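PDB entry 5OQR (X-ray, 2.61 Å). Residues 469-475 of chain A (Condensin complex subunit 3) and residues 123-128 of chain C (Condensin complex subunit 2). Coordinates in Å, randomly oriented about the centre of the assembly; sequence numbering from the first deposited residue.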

ATOM      1  N   LEU A 469      16.891   5.073 -29.858  1.00 34.23           N
ATOM      2  CA  LEU A 469      18.113   4.408 -30.295  1.00 35.15           C
ATOM      3  C   LEU A 469      19.074   4.227 -29.128  1.00 32.50           C
ATOM      4  O   LEU A 469      19.505   3.111 -28.824  1.00 33.54           O
ATOM      5  CB  LEU A 469      18.767   5.211 -31.422  1.00 33.85           C
ATOM      6  CG  LEU A 469      20.215   4.856 -31.776  1.00 36.75           C
ATOM      7  CD1 LEU A 469      20.356   3.395 -32.142  1.00 42.04           C
ATOM      8  CD2 LEU A 469      20.714   5.734 -32.908  1.00 40.56           C
ATOM      9  N   PHE A 470      19.416   5.323 -28.454  1.00 31.30           N
ATOM     10  CA  PHE A 470      20.353   5.272 -27.343  1.00 33.73           C
ATOM     11  C   PHE A 470      19.741   4.692 -26.077  1.00 31.63           C
ATOM     12  O   PHE A 470      20.474   4.434 -25.117  1.00 29.53           O
ATOM     13  CB  PHE A 470      20.904   6.672 -27.075  1.00 30.00           C
ATOM     14  CG  PHE A 470      21.728   7.212 -28.206  1.00 30.07           C
ATOM     15  CD1 PHE A 470      22.967   6.668 -28.490  1.00 32.69           C
ATOM     16  CD2 PHE A 470      21.261   8.246 -28.995  1.00 27.62           C
ATOM     17  CE1 PHE A 470      23.727   7.150 -29.531  1.00 32.86           C
ATOM     18  CE2 PHE A 470      22.021   8.733 -30.037  1.00 29.25           C
ATOM     19  CZ  PHE A 470      23.254   8.184 -30.305  1.00 28.16           C
ATOM     20  N   GLU A 471      18.427   4.475 -26.051  1.00 32.18           N
ATOM     21  CA  GLU A 471      17.806   3.740 -24.959  1.00 29.65           C
ATOM     22  C   GLU A 471      18.025   2.240 -25.067  1.00 30.90           C
ATOM     23  O   GLU A 471      17.884   1.535 -24.063  1.00 37.91           O
ATOM     24  CB  GLU A 471      16.302   4.018 -24.922  1.00 36.13           C
ATOM     25  CG  GLU A 471      15.877   5.035 -23.883  1.00 41.83           C
ATOM     26  CD  GLU A 471      14.418   5.427 -24.016  1.00 52.63           C
ATOM     27  OE1 GLU A 471      13.671   4.711 -24.717  1.00 57.14           O
ATOM     28  OE2 GLU A 471      14.019   6.453 -23.426  1.00 56.75           O
ATOM     29  N   ASN A 472      18.372   1.737 -26.252  1.00 38.57           N
ATOM     30  CA  ASN A 472      18.423   0.304 -26.514  1.00 32.73           C
ATOM     31  C   ASN A 472      19.834  -0.210 -26.771  1.00 34.41           C
ATOM     32  O   ASN A 472      19.991  -1.341 -27.242  1.00 37.11           O
ATOM     33  CB  ASN A 472      17.521  -0.041 -27.698  1.00 37.21           C
ATOM     34  CG  ASN A 472      16.066  -0.146 -27.307  1.00 29.33           C
ATOM     35  OD1 ASN A 472      15.306   0.810 -27.436  1.00 30.29           O
ATOM     36  ND2 ASN A 472      15.670  -1.313 -26.817  1.00 32.62           N
ATOM     37  N   ILE A 473      20.863   0.583 -26.477  1.00 35.16           N
ATOM     38  CA  ILE A 473      22.241   0.121 -26.551  1.00 38.32           C
ATOM     39  C   ILE A 473      22.903   0.376 -25.205  1.00 46.13           C
ATOM     40  O   ILE A 473      22.472   1.224 -24.423  1.00 45.55           O
ATOM     41  CB  ILE A 473      23.032   0.791 -27.693  1.00 38.93           C
ATOM     42  CG1 ILE A 473      22.960   2.314 -27.584  1.00 35.73           C
ATOM     43  CG2 ILE A 473      22.494   0.335 -29.036  1.00 35.83           C
ATOM     44  CD1 ILE A 473      23.966   3.023 -28.451  1.00 43.21           C
ATOM     45  N   THR A 474      23.967  -0.384 -24.941  1.00 55.25           N
ATOM     46  CA  THR A 474      24.597  -0.402 -23.631  1.00 59.88           C
ATOM     47  C   THR A 474      26.049   0.054 -23.617  1.00 64.97           C
ATOM     48  O   THR A 474      26.543   0.424 -22.547  1.00 68.90           O
ATOM     49  CB  THR A 474      24.527  -1.813 -23.028  1.00 54.89           C
ATOM     50  OG1 THR A 474      24.909  -2.777 -24.015  1.00 61.58           O
ATOM     51  CG2 THR A 474      23.119  -2.113 -22.538  1.00 53.57           C
ATOM     52  N   SER A 475      26.745   0.034 -24.751  1.00 62.82           N
ATOM     53  CA  SER A 475      28.138   0.454 -24.799  1.00 74.55           C
ATOM     54  C   SER A 475      28.385   1.232 -26.081  1.00 75.68           C
ATOM     55  O   SER A 475      27.645   1.110 -27.059  1.00 63.12           O
ATOM     56  CB  SER A 475      29.095  -0.740 -24.714  1.00 77.08           C
ATOM     57  OG  SER A 475      28.882  -1.641 -25.786  1.00 70.12           O
TER
ATOM     58  N   PHE C 123      17.070   6.390 -14.260  1.00 36.72           N
ATOM     59  CA  PHE C 123      15.933   7.238 -14.595  1.00 39.62           C
ATOM     60  C   PHE C 123      15.627   7.181 -16.086  1.00 38.95           C
ATOM     61  O   PHE C 123      14.470   7.030 -16.494  1.00 41.68           O
ATOM     62  CB  PHE C 123      16.220   8.681 -14.177  1.00 38.08           C
ATOM     63  CG  PHE C 123      16.034   8.950 -12.712  1.00 32.53           C
ATOM     64  CD1 PHE C 123      14.861   8.602 -12.068  1.00 32.19           C
ATOM     65  CD2 PHE C 123      17.032   9.568 -11.981  1.00 37.18           C
ATOM     66  CE1 PHE C 123      14.691   8.861 -10.726  1.00 38.77           C
ATOM     67  CE2 PHE C 123      16.867   9.830 -10.640  1.00 36.19           C
ATOM     68  CZ  PHE C 123      15.695   9.475 -10.010  1.00 37.16           C
ATOM     69  N   LEU C 124      16.659   7.298 -16.914  1.00 32.98           N
ATOM     70  CA  LEU C 124      16.493   7.481 -18.346  1.00 31.46           C
ATOM     71  C   LEU C 124      16.521   6.178 -19.131  1.00 38.43           C
ATOM     72  O   LEU C 124      16.118   6.173 -20.300  1.00 32.23           O
ATOM     73  CB  LEU C 124      17.587   8.412 -18.871  1.00 32.80           C
ATOM     74  CG  LEU C 124      17.670   9.770 -18.171  1.00 35.54           C
ATOM     75  CD1 LEU C 124      18.925  10.513 -18.588  1.00 33.97           C
ATOM     76  CD2 LEU C 124      16.434  10.599 -18.463  1.00 26.57           C
ATOM     77  N   LYS C 125      16.977   5.083 -18.531  1.00 36.04           N
ATOM     78  CA  LYS C 125      17.045   3.781 -19.194  1.00 30.92           C
ATOM     79  C   LYS C 125      16.445   2.729 -18.274  1.00 37.84           C
ATOM     80  O   LYS C 125      17.153   1.877 -17.729  1.00 43.09           O
ATOM     81  CB  LYS C 125      18.487   3.441 -19.573  1.00 31.44           C
ATOM     82  CG  LYS C 125      18.996   4.275 -20.739  1.00 32.07           C
ATOM     83  CD  LYS C 125      20.505   4.220 -20.904  1.00 30.93           C
ATOM     84  CE  LYS C 125      20.966   2.942 -21.575  1.00 35.04           C
ATOM     85  NZ  LYS C 125      22.233   3.148 -22.329  1.00 39.73           N
ATOM     86  N   PRO C 126      15.124   2.758 -18.084  1.00 47.23           N
ATOM     87  CA  PRO C 126      14.507   1.818 -17.134  1.00 54.90           C
ATOM     88  C   PRO C 126      14.758   0.356 -17.464  1.00 59.40           C
ATOM     89  O   PRO C 126      15.023  -0.441 -16.554  1.00 60.18           O
ATOM     90  CB  PRO C 126      13.014   2.163 -17.224  1.00 48.53           C
ATOM     91  CG  PRO C 126      12.967   3.549 -17.753  1.00 46.37           C
ATOM     92  CD  PRO C 126      14.137   3.679 -18.669  1.00 41.10           C
ATOM     93  N   LYS C 127      14.654  -0.034 -18.736  1.00 70.11           N
ATOM     94  CA  LYS C 127      14.859  -1.420 -19.142  1.00 74.28           C
ATOM     95  C   LYS C 127      16.332  -1.777 -19.318  1.00 67.20           C
ATOM     96  O   LYS C 127      16.666  -2.609 -20.175  1.00 74.58           O
ATOM     97  CB  LYS C 127      14.088  -1.703 -20.432  1.00 73.98           C
ATOM     98  CG  LYS C 127      12.674  -1.137 -20.455  1.00 72.54           C
ATOM     99  CD  LYS C 127      11.761  -1.972 -21.339  1.00 90.17           C
ATOM    100  CE  LYS C 127      10.428  -1.287 -21.583  1.00 89.59           C
ATOM    101  NZ  LYS C 127       9.485  -2.160 -22.338  1.00 84.37           N
ATOM    102  N   MET C 128      17.219  -1.188 -18.520  1.00 77.17           N
ATOM    103  CA  MET C 128      18.645  -1.428 -18.631  1.00 81.31           C
ATOM    104  C   MET C 128      18.962  -2.899 -18.387  1.00 90.84           C
ATOM    105  O   MET C 128      18.156  -3.634 -17.810  1.00 95.31           O
ATOM    106  CB  MET C 128      19.403  -0.552 -17.637  1.00 81.07           C
ATOM    107  CG  MET C 128      20.902  -0.582 -17.797  1.00 81.48           C
ATOM    108  SD  MET C 128      21.431  -0.054 -19.440  1.00 73.70           S
ATOM    109  CE  MET C 128      23.205   0.036 -19.222  1.00 66.02           C
TER
HETATM  110  O   HOH W   1      22.545   5.511 -23.741  1.00 33.20           O

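The contact between the two stretches is small, burying 243 Å² in total, and it centres on K125(C). Its CA-to-CB bond points sideways, but the side chain (chi1 m, chi2 t, chi3 p, chi4 t) brings its end nearer to chain A, where NZ donates a hydrogen bond to the backbone O of I473(A) at 2.9 Å. With chi3 at 78° (p) between t values at chi2 and chi4, the side chain ends with NZ at the I473(A) carbonyl. A second link runs through water 1, which accepts from K125(C) NZ at 2.8 Å and donates to F470(A) O at 2.7 Å; the direct separation of K125(C) NZ and F470(A) O is 3.5 Å. Lysine suits this buried position because its ammonium meets the carbonyl of I473(A) directly and that of F470(A) through the water, while K125(C) CG lies 4.5 Å from E471(A) CG.

The CA-to-CB bond of E471(A) points sideways, its chi1 of -100° is between wells, and its CG sits 3.8 Å from L124(C) O; its carboxylate makes no salt bridge with the lysine. I473(A) contributes its carbonyl, while its CA-to-CB bond points away from chain C. A separate contact joins M128(C) and T474(A): M128(C), with chi1 t, chi2 p and chi3 t, brings CE to 4.0 Å from T474(A) CG2, an apolar contact; T474(A) OG1 is hydrogen-bonded elsewhere in the structure. M128(C) is poorly ordered, so the position of its CE is less certain.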